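Local coordinates for 5-carboxyvanillate decarboxylase (Sphingomonas paucimobilis, PDB 4L6D), which probably catalyses the manganese-dependent, non-oxidative decarboxylation of 5-carboxyvanillate to vanillate in an amidohydrolase-type barrel, at residues 141-147 against 170-176; 150-154 against 205-209; 6-12 against 71-77. One frame throughout, in Å; residues are numbered along the deposited sequence.

Interaction 1. Residues 141-147 against 170-176. With MN (manganese (II) ion), chain I; VNL (4-hydroxy-3-methoxybenzoate), chain J.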
loop_
_atom_site.group_PDB
_atom_site.type_symbol
_atom_site.label_atom_id
_atom_site.label_comp_id
_atom_site.label_asym_id
_atom_site.label_seq_id
_atom_site.Cartn_x
_atom_site.Cartn_y
_atom_site.Cartn_z
ATOM N N LEU A 141 -12.109 -5.604 -20.714
ATOM C CA LEU A 141 -11.547 -4.268 -20.918
ATOM C C LEU A 141 -10.319 -4.058 -20.051
ATOM O O LEU A 141 -10.153 -4.712 -19.022
ATOM C CB LEU A 141 -12.589 -3.208 -20.567
ATOM C CG LEU A 141 -13.854 -3.191 -21.417
ATOM C CD1 LEU A 141 -14.955 -2.402 -20.703
ATOM C CD2 LEU A 141 -13.610 -2.633 -22.810
ATOM N N VAL A 142 -9.464 -3.124 -20.461
ATOM C CA VAL A 142 -8.304 -2.736 -19.661
ATOM C C VAL A 142 -8.150 -1.224 -19.705
ATOM O O VAL A 142 -8.387 -0.582 -20.737
ATOM C CB VAL A 142 -7.000 -3.434 -20.144
ATOM C CG1 VAL A 142 -6.680 -3.083 -21.595
ATOM C CG2 VAL A 142 -5.808 -3.087 -19.239
ATOM N N ILE A 143 -7.788 -0.663 -18.564
ATOM C CA ILE A 143 -7.447 0.748 -18.465
ATOM C C ILE A 143 -6.311 0.858 -17.439
ATOM O O ILE A 143 -6.191 0.011 -16.550
ATOM C CB ILE A 143 -8.687 1.610 -18.085
ATOM C CG1 ILE A 143 -8.500 3.060 -18.554
ATOM C CG2 ILE A 143 -8.971 1.532 -16.590
ATOM C CD1 ILE A 143 -8.473 3.214 -20.094
ATOM N N ASN A 144 -5.472 1.881 -17.566
ATOM C CA ASN A 144 -4.280 2.004 -16.722
ATOM C C ASN A 144 -4.401 3.100 -15.683
ATOM O O ASN A 144 -4.123 4.262 -15.964
ATOM C CB ASN A 144 -3.043 2.214 -17.594
ATOM C CG ASN A 144 -2.966 1.190 -18.691
ATOM O OD1 ASN A 144 -2.648 0.023 -18.433
ATOM N ND2 ASN A 144 -3.326 1.583 -19.912
ATOM N N SER A 145 -4.799 2.702 -14.479
ATOM C CA SER A 145 -5.158 3.595 -13.383
ATOM C C SER A 145 -5.683 4.963 -13.853
ATOM O O SER A 145 -6.607 4.996 -14.656
ATOM C CB SER A 145 -4.035 3.694 -12.355
ATOM O OG SER A 145 -4.569 4.111 -11.116
ATOM N N HIS A 146 -5.083 6.062 -13.407
ATOM C CA HIS A 146 -5.672 7.388 -13.590
ATOM C C HIS A 146 -5.766 7.851 -15.039
ATOM O O HIS A 146 -5.030 7.388 -15.902
ATOM C CB HIS A 146 -4.911 8.439 -12.768
ATOM C CG HIS A 146 -3.657 8.943 -13.417
ATOM N ND1 HIS A 146 -3.652 9.995 -14.313
ATOM C CD2 HIS A 146 -2.367 8.548 -13.296
ATOM C CE1 HIS A 146 -2.412 10.227 -14.708
ATOM N NE2 HIS A 146 -1.613 9.360 -14.110
ATOM N N THR A 147 -6.687 8.772 -15.290
ATOM C CA THR A 147 -6.680 9.533 -16.533
ATOM C C THR A 147 -6.757 11.011 -16.198
ATOM O O THR A 147 -7.594 11.430 -15.396
ATOM C CB THR A 147 -7.850 9.152 -17.464
ATOM O OG1 THR A 147 -7.790 7.750 -17.742
ATOM C CG2 THR A 147 -7.769 9.931 -18.790
ATOM N N ALA A 170 -15.653 -7.377 -17.708
ATOM C CA ALA A 170 -14.799 -7.051 -16.579
ATOM C C ALA A 170 -13.753 -6.013 -16.997
ATOM O O ALA A 170 -13.245 -6.061 -18.119
ATOM C CB ALA A 170 -14.128 -8.306 -16.047
ATOM N N LEU A 171 -13.456 -5.071 -16.105
ATOM C CA LEU A 171 -12.424 -4.067 -16.363
ATOM C C LEU A 171 -11.178 -4.352 -15.540
ATOM O O LEU A 171 -11.212 -4.314 -14.310
ATOM C CB LEU A 171 -12.942 -2.670 -16.027
ATOM C CG LEU A 171 -11.897 -1.552 -16.115
ATOM C CD1 LEU A 171 -11.442 -1.319 -17.560
ATOM C CD2 LEU A 171 -12.458 -0.267 -15.531
ATOM N N TYR A 172 -10.076 -4.639 -16.226
ATOM C CA TYR A 172 -8.786 -4.790 -15.571
ATOM C C TYR A 172 -8.218 -3.394 -15.386
ATOM O O TYR A 172 -7.966 -2.697 -16.369
ATOM C CB TYR A 172 -7.861 -5.629 -16.461
ATOM C CG TYR A 172 -6.739 -6.357 -15.743
ATOM C CD1 TYR A 172 -5.833 -5.673 -14.937
ATOM C CD2 TYR A 172 -6.580 -7.734 -15.892
ATOM C CE1 TYR A 172 -4.796 -6.339 -14.301
ATOM C CE2 TYR A 172 -5.556 -8.413 -15.263
ATOM C CZ TYR A 172 -4.675 -7.712 -14.460
ATOM O OH TYR A 172 -3.667 -8.402 -13.841
ATOM N N ILE A 173 -8.066 -2.957 -14.139
ATOM C CA ILE A 173 -7.397 -1.681 -13.891
ATOM C C ILE A 173 -5.933 -1.966 -13.626
ATOM O O ILE A 173 -5.533 -2.288 -12.499
ATOM C CB ILE A 173 -8.039 -0.860 -12.749
ATOM C CG1 ILE A 173 -9.509 -0.571 -13.070
ATOM C CG2 ILE A 173 -7.291 0.456 -12.590
ATOM C CD1 ILE A 173 -10.250 0.189 -11.963
ATOM N N HIS A 174 -5.154 -1.865 -14.700
ATOM C CA HIS A 174 -3.714 -2.090 -14.691
ATOM C C HIS A 174 -3.039 -0.843 -14.125
ATOM O O HIS A 174 -3.612 0.236 -14.162
ATOM C CB HIS A 174 -3.287 -2.325 -16.143
ATOM C CG HIS A 174 -1.858 -2.736 -16.306
ATOM N ND1 HIS A 174 -0.820 -1.829 -16.349
ATOM C CD2 HIS A 174 -1.296 -3.959 -16.433
ATOM C CE1 HIS A 174 0.320 -2.477 -16.500
ATOM N NE2 HIS A 174 0.060 -3.772 -16.552
ATOM N N PRO A 175 -1.817 -0.969 -13.589
ATOM C CA PRO A 175 -1.149 0.260 -13.136
ATOM C C PRO A 175 -0.694 1.210 -14.254
ATOM O O PRO A 175 -0.617 0.875 -15.435
ATOM C CB PRO A 175 0.089 -0.262 -12.381
ATOM C CG PRO A 175 -0.265 -1.681 -12.016
ATOM C CD PRO A 175 -1.121 -2.185 -13.129
ATOM N N ARG A 176 -0.413 2.436 -13.839
ATOM C CA ARG A 176 0.524 3.306 -14.543
ATOM C C ARG A 176 1.265 4.037 -13.430
ATOM O O ARG A 176 1.032 3.776 -12.251
ATOM C CB ARG A 176 -0.184 4.263 -15.517
ATOM C CG ARG A 176 -1.194 5.186 -14.850
ATOM C CD ARG A 176 -1.876 6.107 -15.839
ATOM N NE ARG A 176 -0.972 7.113 -16.383
ATOM C CZ ARG A 176 -1.375 8.156 -17.097
ATOM N NH1 ARG A 176 -2.668 8.302 -17.367
ATOM N NH2 ARG A 176 -0.490 9.037 -17.548
HETATM MN MN MN I . 1.535 -5.399 -16.441
HETATM C C1 VNL J . 6.769 -2.711 -16.266
HETATM C CO1 VNL J . 6.308 -3.869 -15.626
HETATM C CO2 VNL J . 5.923 -1.950 -17.097
HETATM C CM1 VNL J . 4.981 -4.300 -15.812
HETATM C CM2 VNL J . 4.602 -2.351 -17.284
HETATM O OM VNL J . 3.706 -1.677 -18.071
HETATM C CZ VNL J . 4.117 -3.569 -16.626
HETATM C CC VNL J . 8.204 -2.291 -16.085
HETATM C CV VNL J . 4.099 -0.464 -18.743
HETATM O O1 VNL J . 9.050 -3.092 -15.605
HETATM O O2 VNL J . 8.546 -1.152 -16.485
HETATM O O3 VNL J . 2.945 -4.076 -17.112
HETATM O O HOH W 1 0.873 -6.215 -18.366
#

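Interaction 2. Residues 150-154 against 205-209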
loop_
_atom_site.group_PDB
_atom_site.type_symbol
_atom_site.label_atom_id
_atom_site.label_comp_id
_atom_site.label_asym_id
_atom_site.label_seq_id
_atom_site.Cartn_x
_atom_site.Cartn_y
_atom_site.Cartn_z
ATOM N N LEU A 150 -6.951 12.253 -12.577
ATOM C CA LEU A 150 -8.176 12.058 -11.817
ATOM C C LEU A 150 -8.373 10.573 -11.618
ATOM O O LEU A 150 -7.973 9.763 -12.461
ATOM C CB LEU A 150 -9.375 12.610 -12.579
ATOM C CG LEU A 150 -9.349 14.094 -12.896
ATOM C CD1 LEU A 150 -10.512 14.438 -13.801
ATOM C CD2 LEU A 150 -9.402 14.894 -11.616
ATOM N N TYR A 151 -9.022 10.218 -10.508
ATOM C CA TYR A 151 -9.314 8.831 -10.189
ATOM C C TYR A 151 -10.775 8.501 -10.493
ATOM O O TYR A 151 -11.573 9.401 -10.776
ATOM C CB TYR A 151 -8.938 8.545 -8.733
ATOM C CG TYR A 151 -7.448 8.683 -8.531
ATOM C CD1 TYR A 151 -6.575 7.752 -9.081
ATOM C CD2 TYR A 151 -6.910 9.749 -7.821
ATOM C CE1 TYR A 151 -5.199 7.877 -8.932
ATOM C CE2 TYR A 151 -5.525 9.885 -7.664
ATOM C CZ TYR A 151 -4.681 8.940 -8.215
ATOM O OH TYR A 151 -3.310 9.070 -8.060
ATOM N N TYR A 152 -11.119 7.216 -10.436
ATOM C CA TYR A 152 -12.395 6.765 -11.001
ATOM C C TYR A 152 -13.589 6.896 -10.060
ATOM O O TYR A 152 -14.677 6.415 -10.370
ATOM C CB TYR A 152 -12.280 5.367 -11.632
ATOM C CG TYR A 152 -11.353 5.404 -12.826
ATOM C CD1 TYR A 152 -11.486 6.399 -13.793
ATOM C CD2 TYR A 152 -10.305 4.504 -12.947
ATOM C CE1 TYR A 152 -10.618 6.473 -14.866
ATOM C CE2 TYR A 152 -9.441 4.557 -14.027
ATOM C CZ TYR A 152 -9.597 5.550 -14.975
ATOM O OH TYR A 152 -8.731 5.634 -16.047
ATOM N N ASP A 153 -13.378 7.575 -8.935
ATOM C CA ASP A 153 -14.490 8.090 -8.139
ATOM C C ASP A 153 -15.094 9.352 -8.760
ATOM O O ASP A 153 -16.209 9.728 -8.433
ATOM C CB ASP A 153 -14.047 8.397 -6.704
ATOM C CG ASP A 153 -12.929 9.430 -6.632
ATOM O OD1 ASP A 153 -11.877 9.218 -7.271
ATOM O OD2 ASP A 153 -13.095 10.441 -5.909
ATOM N N ASP A 154 -14.361 10.018 -9.646
ATOM C CA ASP A 154 -14.823 11.294 -10.178
ATOM C C ASP A 154 -16.042 11.071 -11.079
ATOM O O ASP A 154 -16.006 10.219 -11.965
ATOM C CB ASP A 154 -13.693 11.978 -10.951
ATOM C CG ASP A 154 -13.985 13.440 -11.249
ATOM O OD1 ASP A 154 -15.049 13.751 -11.822
ATOM O OD2 ASP A 154 -13.142 14.288 -10.889
ATOM N N ASN A 205 -6.468 4.442 -6.335
ATOM C CA ASN A 205 -7.571 4.600 -7.274
ATOM C C ASN A 205 -8.734 3.697 -6.849
ATOM O O ASN A 205 -9.864 4.157 -6.638
ATOM C CB ASN A 205 -7.076 4.242 -8.683
ATOM C CG ASN A 205 -7.977 4.780 -9.794
ATOM O OD1 ASN A 205 -9.111 5.188 -9.561
ATOM N ND2 ASN A 205 -7.449 4.783 -11.022
ATOM N N ALA A 206 -8.448 2.411 -6.662
ATOM C CA ALA A 206 -9.501 1.470 -6.308
ATOM C C ALA A 206 -10.168 1.768 -4.963
ATOM O O ALA A 206 -11.390 1.607 -4.818
ATOM C CB ALA A 206 -8.970 0.036 -6.342
ATOM N N VAL A 207 -9.375 2.174 -3.973
ATOM C CA VAL A 207 -9.957 2.520 -2.680
ATOM C C VAL A 207 -10.889 3.734 -2.804
ATOM O O VAL A 207 -11.967 3.754 -2.210
ATOM C CB VAL A 207 -8.861 2.739 -1.616
ATOM C CG1 VAL A 207 -9.441 3.344 -0.341
ATOM C CG2 VAL A 207 -8.175 1.416 -1.317
ATOM N N ARG A 208 -10.493 4.732 -3.594
ATOM C CA ARG A 208 -11.358 5.882 -3.841
ATOM C C ARG A 208 -12.658 5.424 -4.498
ATOM O O ARG A 208 -13.737 5.898 -4.151
ATOM C CB ARG A 208 -10.678 6.929 -4.737
ATOM C CG ARG A 208 -9.478 7.628 -4.104
ATOM C CD ARG A 208 -8.855 8.637 -5.092
ATOM N NE ARG A 208 -9.792 9.729 -5.364
ATOM C CZ ARG A 208 -9.780 10.902 -4.744
ATOM N NH1 ARG A 208 -8.834 11.189 -3.858
ATOM N NH2 ARG A 208 -10.709 11.805 -5.023
ATOM N N MET A 209 -12.549 4.489 -5.440
ATOM C CA MET A 209 -13.748 3.974 -6.112
ATOM C C MET A 209 -14.703 3.347 -5.110
ATOM O O MET A 209 -15.898 3.652 -5.093
ATOM C CB MET A 209 -13.377 2.948 -7.189
ATOM C CG MET A 209 -12.664 3.555 -8.401
ATOM S SD MET A 209 -11.883 2.321 -9.464
ATOM C CE MET A 209 -13.293 1.626 -10.322
#

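Interaction 3. Residues 6-12 against 71-77. With MN (manganese (II) ion), chain I.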
loop_
_atom_site.group_PDB
_atom_site.type_symbol
_atom_site.label_atom_id
_atom_site.label_comp_id
_atom_site.label_asym_id
_atom_site.label_seq_id
_atom_site.Cartn_x
_atom_site.Cartn_y
_atom_site.Cartn_z
ATOM N N ALA A 6 -2.802 -16.937 -18.814
ATOM C CA ALA A 6 -2.116 -15.803 -18.194
ATOM C C ALA A 6 -2.908 -14.515 -18.436
ATOM O O ALA A 6 -3.242 -14.212 -19.576
ATOM C CB ALA A 6 -0.702 -15.679 -18.755
ATOM N N THR A 7 -3.220 -13.767 -17.385
ATOM C CA THR A 7 -4.199 -12.685 -17.523
ATOM C C THR A 7 -3.710 -11.236 -17.579
ATOM O O THR A 7 -4.546 -10.332 -17.683
ATOM C CB THR A 7 -5.285 -12.765 -16.431
ATOM O OG1 THR A 7 -4.666 -12.778 -15.132
ATOM C CG2 THR A 7 -6.124 -14.026 -16.607
ATOM N N GLU A 8 -2.398 -10.994 -17.524
ATOM C CA GLU A 8 -1.906 -9.609 -17.576
ATOM C C GLU A 8 -0.763 -9.482 -18.571
ATOM O O GLU A 8 0.342 -9.057 -18.226
ATOM C CB GLU A 8 -1.452 -9.098 -16.201
ATOM C CG GLU A 8 -1.457 -7.547 -16.136
ATOM C CD GLU A 8 -0.826 -6.997 -14.866
ATOM O OE1 GLU A 8 -1.382 -7.231 -13.766
ATOM O OE2 GLU A 8 0.228 -6.330 -14.961
ATOM N N GLU A 9 -1.044 -9.836 -19.820
ATOM C CA GLU A 9 0.017 -10.042 -20.784
ATOM C C GLU A 9 -0.005 -8.909 -21.784
ATOM O O GLU A 9 -0.919 -8.791 -22.590
ATOM C CB GLU A 9 -0.124 -11.428 -21.429
ATOM C CG GLU A 9 -0.404 -12.520 -20.371
ATOM C CD GLU A 9 0.516 -12.396 -19.163
ATOM O OE1 GLU A 9 0.021 -12.452 -18.003
ATOM O OE2 GLU A 9 1.737 -12.218 -19.381
ATOM N N ALA A 10 1.011 -8.063 -21.691
ATOM C CA ALA A 10 1.066 -6.814 -22.435
ATOM C C ALA A 10 1.418 -7.013 -23.901
ATOM O O ALA A 10 2.204 -7.895 -24.257
ATOM C CB ALA A 10 2.084 -5.882 -21.784
ATOM N N VAL A 11 0.849 -6.148 -24.739
ATOM C CA VAL A 11 1.117 -6.134 -26.168
ATOM C C VAL A 11 1.085 -4.671 -26.621
ATOM O O VAL A 11 0.574 -3.816 -25.909
ATOM C CB VAL A 11 0.058 -6.977 -26.937
ATOM C CG1 VAL A 11 -1.336 -6.317 -26.874
ATOM C CG2 VAL A 11 0.474 -7.240 -28.368
ATOM N N THR A 12 1.642 -4.375 -27.788
ATOM C CA THR A 12 1.414 -3.064 -28.383
ATOM C C THR A 12 1.207 -3.210 -29.881
ATOM O O THR A 12 1.364 -4.303 -30.432
ATOM C CB THR A 12 2.533 -2.065 -28.074
ATOM O OG1 THR A 12 2.117 -0.751 -28.481
ATOM C CG2 THR A 12 3.831 -2.446 -28.799
ATOM N N MET A 71 -2.784 -20.066 -22.923
ATOM C CA MET A 71 -3.217 -18.765 -23.443
ATOM C C MET A 71 -2.591 -17.554 -22.773
ATOM O O MET A 71 -2.227 -17.584 -21.594
ATOM C CB MET A 71 -4.744 -18.613 -23.300
ATOM C CG MET A 71 -5.568 -19.675 -24.001
ATOM S SD MET A 71 -7.345 -19.353 -23.914
ATOM C CE MET A 71 -7.494 -18.133 -25.231
ATOM N N HIS A 72 -2.494 -16.481 -23.549
ATOM C CA HIS A 72 -2.336 -15.137 -23.002
ATOM C C HIS A 72 -3.609 -14.358 -23.231
ATOM O O HIS A 72 -4.152 -14.347 -24.351
ATOM C CB HIS A 72 -1.234 -14.364 -23.713
ATOM C CG HIS A 72 0.146 -14.670 -23.234
ATOM N ND1 HIS A 72 1.216 -13.851 -23.520
ATOM C CD2 HIS A 72 0.639 -15.706 -22.515
ATOM C CE1 HIS A 72 2.309 -14.357 -22.977
ATOM N NE2 HIS A 72 1.991 -15.492 -22.381
ATOM N N LEU A 73 -4.078 -13.705 -22.172
ATOM C CA LEU A 73 -5.075 -12.637 -22.286
ATOM C C LEU A 73 -4.313 -11.335 -22.492
ATOM O O LEU A 73 -3.665 -10.824 -21.570
ATOM C CB LEU A 73 -5.939 -12.579 -21.021
ATOM C CG LEU A 73 -6.958 -11.445 -20.934
ATOM C CD1 LEU A 73 -8.082 -11.611 -21.973
ATOM C CD2 LEU A 73 -7.524 -11.369 -19.509
ATOM N N LEU A 74 -4.359 -10.836 -23.721
ATOM C CA LEU A 74 -3.558 -9.679 -24.122
ATOM C C LEU A 74 -4.237 -8.369 -23.745
ATOM O O LEU A 74 -5.462 -8.266 -23.772
ATOM C CB LEU A 74 -3.331 -9.699 -25.635
ATOM C CG LEU A 74 -2.689 -10.957 -26.220
ATOM C CD1 LEU A 74 -2.748 -10.935 -27.748
ATOM C CD2 LEU A 74 -1.241 -11.088 -25.762
ATOM N N SER A 75 -3.424 -7.362 -23.427
ATOM C CA SER A 75 -3.911 -6.014 -23.142
ATOM C C SER A 75 -2.919 -5.015 -23.708
ATOM O O SER A 75 -1.705 -5.214 -23.592
ATOM C CB SER A 75 -4.060 -5.807 -21.625
ATOM O OG SER A 75 -2.950 -6.352 -20.912
ATOM N N LEU A 76 -3.415 -3.933 -24.299
ATOM C CA LEU A 76 -2.515 -2.864 -24.707
ATOM C C LEU A 76 -1.765 -2.336 -23.481
ATOM O O LEU A 76 -2.367 -1.969 -22.474
ATOM C CB LEU A 76 -3.286 -1.740 -25.398
ATOM C CG LEU A 76 -2.421 -0.519 -25.731
ATOM C CD1 LEU A 76 -1.396 -0.862 -26.804
ATOM C CD2 LEU A 76 -3.288 0.664 -26.189
ATOM N N THR A 77 -0.442 -2.304 -23.594
ATOM C CA THR A 77 0.435 -2.031 -22.462
ATOM C C THR A 77 0.229 -0.619 -21.929
ATOM O O THR A 77 -0.112 0.292 -22.684
ATOM C CB THR A 77 1.907 -2.251 -22.879
ATOM O OG1 THR A 77 2.745 -2.189 -21.723
ATOM C CG2 THR A 77 2.358 -1.221 -23.915
HETATM MN MN MN I . 1.535 -5.399 -16.441
HETATM O O HOH W 2 -4.157 -8.671 -20.017
HETATM O O HOH W 1 0.873 -6.215 -18.366
#

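Interaction 1. Residues 141-147 against 170-176
The guanidinium of R176 lies flat on the imidazole of H146, centres 3.6 Å apart and planes 16° from parallel, just past the point where two adjacent strands of a TIM barrel end. Strands 140-144 and 171-174 belong to one beta-alpha-beta unit, linked through helix 158-167, and pair in parallel register from L141 with L171 to N144 with H174. Five backbone hydrogen bonds alternate between them, among them Y172 N to L141 O at 2.8 Å, and the last, S145 N to H174 O, closes the pairing where the loops begin.

The two faces of this sheet do different work. On the face turned to the surrounding helices, L171 CD1 fits against L141 CB (3.7 Å) and the CG2 branch of I143, while I173 packs beside them. On the inner face V142 pairs with Y172 and N144 with H174, and the amide of N144 stands almost square to the H174 ring, at 84°.

Beyond the strands, a bend at chi3 (-69°) folds R176 over H146. Its CD passes over the ring face, and R176 NH1 donates to H146 O at 2.9 Å, approaching from above the carbonyl plane. R176 NE forms a salt bridge with D32, and D149 N bonds to H146 ND1, so each partner of the stack has a second polar hold. The backbone N of R176, by contrast, is buried without a partner.

H174 extends its ring into the barrel mouth, chi1 carrying CG away from the backbone N. H174 ND1 donates to P175 O at 2.9 Å, on a lone pair in the carbonyl plane, which fixes the ring's rotation and directs H174 NE2 to the manganese ion at 2.2 Å; the phenolic O3 of the bound vanillate meets the same ion at 2.0 Å.

Interaction 2. Residues 150-154 against 205-209
D153 and R208 form the polar grip of this contact, in which a loop turn is held against one side of a helix. R208 meets the carboxylate side-on: NE points straight at OD1 of D153 at 2.9 Å, with OD1 in the guanidinium plane, while NH2 takes OD2 of D153, also at 2.9 Å. The fit is not coplanar, since carboxylate and guanidinium are turned 58° apart and NE arrives from above the carboxylate plane. R208 CD rests against CD2 of Y151, 3.5 Å away, and a bend at chi3 (66°) beyond it turns NE to the carboxylate of D153.

The close packing continues on the other flank of Y151. N205 puts its CG at the ring edge, 3.4 Å from CD1 of Y151, and its OD1 accepts the backbone N-H of Y152 (N to OD1 3.0 Å), a nearly straight bond that ties the type I turn from Y151 to D154 onto the helix. Next to it, M209 CG lies 3.7 Å from Y152 CB, with the sulfur near the plane of the Y152 ring. The phenol of Y151 ends on E201 and S179, that of Y152 on T147.

The ends of 150-154 are looser: L150 and D154 are partly exposed and make no contact with 205-209, D154 OD2 remaining 6.8 Å from R208 NH2. The salt bridge is nevertheless closed over by the second subunit, whose D188 and Y189 bind R208 and D153.

This joins the loop at the C-terminal end of strand 140-144 to helix 197-211 of the outer layer of a TIM barrel, here at the interface with the second subunit.

Interaction 3. Residues 6-12 against 71-77
The metal site of this amidohydrolase-fold barrel begins on strand 5-11, where E8 binds the manganese ion through OE2 at 2.2 Å; its other oxygen, OE1, is held by Y172 and S272. A beta bulge between A6 and E9 shifts the parallel register with strand 71-76 by one residue. Before it, A6 O accepts L73 N at 2.8 Å; after it, S75 N and T77 N bond to E9 O and V11 O. Inside the bulge the bond from E9 N to L73 O is weak, at 3.3 Å, and a water bridges the two strands there, donating to T7 O and to L73 O (2.7 Å) and accepting from S75 OG.

E9 lies on the same face of the sheet as H72 and L74. With CG anti to the carbonyl carbon (chi1 -46°), E9 CG lies over one face of the H72 imidazole, 3.8 Å from its centroid, a CH-pi contact; the bend at chi2 then turns the carboxylate back so that E9 OE1 accepts E8 N at 2.9 Å. Backbone N atoms of I296, D297 and Y298 also bond to that carboxylate, so E9 links the metal-binding E8 to the chain around D297. T77, whose OG1 bonds to Y300, packs its CB 3.8 Å from A10 CB at the vanillate pocket.

Helix 49-54 covers A10, T12 and T77 through L53, helix 59-67 lies over E9, V11 and L74 through R60, and strand 111-115 flanks strand 71-76 at its far edge.

How the interactions relate
Interactions 1 and 3 are two strand pairs of one barrel, their centres 12 Å apart, and they converge on the manganese ion: E8 of one and H174 of the other bind it, D297 completes the protein ligands, and one metal-bound water is shared. A second link is Y172 OH to E8 OE1 at 2.6 Å, a probable hydrogen bond. Interaction 2 lies farther out, its centre about 11 Å from that of interaction 1, and meets it through the loop after strand 140-144, where Y152 OH probably bonds T147 OG1 at 2.9 Å. Interactions 2 and 3, with centres 24 Å apart on opposite sides of the chain's centre, do not touch.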